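Local atomic coordinates of hydroxyethylphosphonate dioxygenase (Streptomyces albus, PDB entry 6B9R), a protein that probably uses a non-haem iron centre and dioxygen to cleave 2-hydroxyethylphosphonate, giving hydroxymethylphosphonate. Residues F154-P160 with M176-V182. Coordinates in Å, arbitrary orientation, origin at the centre of the assembly. Residues are numbered along the deposited sequence.
Sequences FTYFVGP and MNTGDSV
The side chain of Met176 covers one face of the Phe157 ring (chi1 m, -64°): Met176 CG stands 3.6 Å from the ring centroid and 5° off its normal, a CH-pi contact. Met176 SD, 4.4 Å from the same centroid but 28° off the normal, adds an oblique Met-aromatic contact. At the ring edge, Phe157 CE2 meets Val182 CG1 at 3.7 Å. Residues 154-158, the end of strand 152-158, run antiparallel to Ser181 and Val182, the start of strand 181-184. Thr155-Val182 is the hydrogen-bonded pair, with Thr155 N to Val182 O 2.9 Å and Val182 N to Thr155 O 3.0 Å; Tyr156-Ser181 is the non-hydrogen-bonded pair (CA-CA 4.5 Å). Beyond them the ladder gives way to a type II turn, Asn177 to Asp180, closed by Asp180 N to Asn177 O at 3.1 Å. Gly179 holds its third position (phi 93°), where a CB would jam against Thr178 O. The turn stays bonded to the strand: Phe157 N to Asp180 O and Gly179 N to Phe157 O, both 3.0 Å. These strands belong to an antiparallel sheet of the iron-binding cupin-type domain; Thr155 OG1 is hydrogen-bonded to NE2 of the iron ligand Gln153, and the side chain of Thr155 is about 6 Å from the iron and from the bound 2-hydroxyethylphosphonate. Past the strand, Gly159 donates its N to Thr178 OG1 at 2.7 Å. Asn177 N bonds Asp180 OD2 at 2.8 Å, while Asp180 OD1 accepts from Gly312 N.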
ATOM      1  N   PHE A 154     -13.221  -6.981  13.522  1.00 15.00           N
ATOM      2  CA  PHE A 154     -12.968  -7.171  14.939  1.00 14.89           C
ATOM      3  C   PHE A 154     -14.279  -6.924  15.659  1.00 19.29           C
ATOM      4  O   PHE A 154     -14.887  -5.860  15.493  1.00 18.54           O
ATOM      5  CB  PHE A 154     -11.901  -6.207  15.466  1.00 17.75           C
ATOM      6  CG  PHE A 154     -11.858  -6.171  16.950  1.00 18.59           C
ATOM      7  CD1 PHE A 154     -11.198  -7.161  17.660  1.00 17.25           C
ATOM      8  CD2 PHE A 154     -12.535  -5.193  17.650  1.00 15.52           C
ATOM      9  CE1 PHE A 154     -11.196  -7.159  19.046  1.00 14.46           C
ATOM     10  CE2 PHE A 154     -12.547  -5.195  19.044  1.00 17.52           C
ATOM     11  CZ  PHE A 154     -11.865  -6.179  19.741  1.00 19.04           C
ATOM     12  N   THR A 155     -14.711  -7.887  16.465  1.00 16.54           N
ATOM     13  CA  THR A 155     -15.980  -7.782  17.159  1.00 15.87           C
ATOM     14  C   THR A 155     -15.753  -7.910  18.653  1.00 18.72           C
ATOM     15  O   THR A 155     -15.062  -8.830  19.101  1.00 15.80           O
ATOM     16  CB  THR A 155     -16.958  -8.852  16.676  1.00 19.13           C
ATOM     17  OG1 THR A 155     -17.140  -8.717  15.258  1.00 22.64           O
ATOM     18  CG2 THR A 155     -18.295  -8.676  17.359  1.00 18.16           C
ATOM     19  N   TYR A 156     -16.326  -6.985  19.411  1.00 16.01           N
ATOM     20  CA  TYR A 156     -16.327  -7.007  20.869  1.00 16.15           C
ATOM     21  C   TYR A 156     -17.743  -7.278  21.359  1.00 16.78           C
ATOM     22  O   TYR A 156     -18.681  -6.620  20.906  1.00 17.03           O
ATOM     23  CB  TYR A 156     -15.827  -5.673  21.420  1.00 18.19           C
ATOM     24  CG  TYR A 156     -15.825  -5.625  22.919  1.00 18.07           C
ATOM     25  CD1 TYR A 156     -14.736  -6.085  23.636  1.00 18.42           C
ATOM     26  CD2 TYR A 156     -16.917  -5.120  23.619  1.00 16.55           C
ATOM     27  CE1 TYR A 156     -14.732  -6.042  25.027  1.00 21.98           C
ATOM     28  CE2 TYR A 156     -16.922  -5.077  25.000  1.00 21.19           C
ATOM     29  CZ  TYR A 156     -15.829  -5.542  25.699  1.00 17.80           C
ATOM     30  OH  TYR A 156     -15.839  -5.492  27.074  1.00 22.05           O
ATOM     31  N   PHE A 157     -17.903  -8.241  22.277  1.00 19.27           N
ATOM     32  CA  PHE A 157     -19.226  -8.712  22.688  1.00 18.45           C
ATOM     33  C   PHE A 157     -19.660  -8.106  24.022  1.00 18.98           C
ATOM     34  O   PHE A 157     -18.864  -8.007  24.957  1.00 18.84           O
ATOM     35  CB  PHE A 157     -19.239 -10.238  22.788  1.00 21.02           C
ATOM     36  CG  PHE A 157     -19.007 -10.926  21.475  1.00 18.64           C
ATOM     37  CD1 PHE A 157     -20.065 -11.159  20.610  1.00 22.15           C
ATOM     38  CD2 PHE A 157     -17.735 -11.327  21.099  1.00 17.43           C
ATOM     39  CE1 PHE A 157     -19.865 -11.796  19.392  1.00 18.27           C
ATOM     40  CE2 PHE A 157     -17.517 -11.963  19.887  1.00 19.00           C
ATOM     41  CZ  PHE A 157     -18.585 -12.195  19.020  1.00 20.21           C
ATOM     42  N   VAL A 158     -20.929  -7.699  24.102  1.00 18.68           N
ATOM     43  CA  VAL A 158     -21.556  -7.262  25.349  1.00 20.16           C
ATOM     44  C   VAL A 158     -22.800  -8.117  25.566  1.00 25.05           C
ATOM     45  O   VAL A 158     -23.699  -8.147  24.715  1.00 23.55           O
ATOM     46  CB  VAL A 158     -21.928  -5.769  25.333  1.00 19.17           C
ATOM     47  CG1 VAL A 158     -22.606  -5.394  26.656  1.00 19.80           C
ATOM     48  CG2 VAL A 158     -20.693  -4.882  25.073  1.00 26.22           C
ATOM     49  N   GLY A 159     -22.859  -8.804  26.707  1.00 23.77           N
ATOM     50  CA  GLY A 159     -24.017  -9.594  27.038  1.00 26.06           C
ATOM     51  C   GLY A 159     -23.989 -10.954  26.376  1.00 25.98           C
ATOM     52  O   GLY A 159     -23.002 -11.340  25.737  1.00 21.73           O
ATOM     53  N   PRO A 160     -25.081 -11.714  26.525  1.00 32.03           N
ATOM     54  CA  PRO A 160     -25.117 -13.120  26.062  1.00 26.18           C
ATOM     55  C   PRO A 160     -25.391 -13.240  24.567  1.00 26.74           C
ATOM     56  O   PRO A 160     -26.476 -13.626  24.118  1.00 24.76           O
ATOM     57  CB  PRO A 160     -26.239 -13.717  26.923  1.00 26.01           C
ATOM     58  CG  PRO A 160     -27.179 -12.558  27.131  1.00 27.98           C
ATOM     59  CD  PRO A 160     -26.294 -11.344  27.277  1.00 29.28           C
ATOM     60  N   MET A 176     -20.808 -16.384  23.429  1.00 20.58           N
ATOM     61  CA  MET A 176     -19.930 -15.359  23.970  1.00 19.92           C
ATOM     62  C   MET A 176     -20.594 -14.674  25.154  1.00 23.05           C
ATOM     63  O   MET A 176     -21.793 -14.821  25.398  1.00 23.18           O
ATOM     64  CB  MET A 176     -19.605 -14.301  22.906  1.00 20.04           C
ATOM     65  CG  MET A 176     -19.129 -14.876  21.627  1.00 19.01           C
ATOM     66  SD  MET A 176     -17.418 -15.392  21.808  1.00 20.30           S
ATOM     67  CE  MET A 176     -17.137 -15.988  20.133  1.00 18.30           C
ATOM     68  N   ASN A 177     -19.801 -13.881  25.871  1.00 22.37           N
ATOM     69  CA  ASN A 177     -20.356 -12.964  26.853  1.00 26.22           C
ATOM     70  C   ASN A 177     -19.480 -11.723  26.900  1.00 23.02           C
ATOM     71  O   ASN A 177     -18.520 -11.592  26.141  1.00 23.11           O
ATOM     72  CB  ASN A 177     -20.487 -13.613  28.226  1.00 31.88           C
ATOM     73  CG  ASN A 177     -21.798 -13.257  28.899  1.00 41.43           C
ATOM     74  OD1 ASN A 177     -22.234 -12.097  28.872  1.00 36.54           O
ATOM     75  ND2 ASN A 177     -22.452 -14.254  29.475  1.00 40.88           N
ATOM     76  N   THR A 178     -19.831 -10.804  27.797  1.00 19.56           N
ATOM     77  CA  THR A 178     -19.188  -9.494  27.843  1.00 20.96           C
ATOM     78  C   THR A 178     -17.676  -9.604  27.984  1.00 22.53           C
ATOM     79  O   THR A 178     -17.169 -10.326  28.846  1.00 21.02           O
ATOM     80  CB  THR A 178     -19.768  -8.683  28.994  1.00 20.95           C
ATOM     81  OG1 THR A 178     -21.182  -8.570  28.799  1.00 24.41           O
ATOM     82  CG2 THR A 178     -19.150  -7.279  29.040  1.00 23.76           C
ATOM     83  N   GLY A 179     -16.954  -8.889  27.117  1.00 21.39           N
ATOM     84  CA  GLY A 179     -15.511  -8.875  27.153  1.00 17.15           C
ATOM     85  C   GLY A 179     -14.833  -9.890  26.260  1.00 20.52           C
ATOM     86  O   GLY A 179     -13.607  -9.821  26.104  1.00 22.56           O
ATOM     87  N   ASP A 180     -15.575 -10.838  25.690  1.00 17.21           N
ATOM     88  CA  ASP A 180     -15.035 -11.691  24.642  1.00 16.98           C
ATOM     89  C   ASP A 180     -14.890 -10.891  23.343  1.00 16.55           C
ATOM     90  O   ASP A 180     -15.445  -9.796  23.183  1.00 16.52           O
ATOM     91  CB  ASP A 180     -15.932 -12.907  24.408  1.00 17.56           C
ATOM     92  CG  ASP A 180     -16.032 -13.796  25.632  1.00 21.50           C
ATOM     93  OD1 ASP A 180     -15.077 -13.802  26.424  1.00 19.68           O
ATOM     94  OD2 ASP A 180     -17.052 -14.493  25.784  1.00 19.34           O
ATOM     95  N   SER A 181     -14.138 -11.457  22.406  1.00 19.01           N
ATOM     96  CA  SER A 181     -13.904 -10.770  21.139  1.00 18.72           C
ATOM     97  C   SER A 181     -13.439 -11.771  20.093  1.00 18.75           C
ATOM     98  O   SER A 181     -12.960 -12.859  20.413  1.00 18.89           O
ATOM     99  CB  SER A 181     -12.885  -9.638  21.306  1.00 18.32           C
ATOM    100  OG  SER A 181     -11.627 -10.139  21.731  1.00 18.23           O
ATOM    101  N   VAL A 182     -13.565 -11.382  18.826  1.00 18.61           N
ATOM    102  CA  VAL A 182     -13.158 -12.251  17.734  1.00 18.64           C
ATOM    103  C   VAL A 182     -12.644 -11.370  16.607  1.00 18.31           C
ATOM    104  O   VAL A 182     -13.071 -10.224  16.453  1.00 18.16           O
ATOM    105  CB  VAL A 182     -14.321 -13.150  17.267  1.00 19.03           C
ATOM    106  CG1 VAL A 182     -15.495 -12.301  16.818  1.00 19.95           C
ATOM    107  CG2 VAL A 182     -13.872 -14.131  16.164  1.00 19.09           C
TER
HETATM  108  O   HOH W   1     -15.217 -10.548  13.978  1.00 26.19           O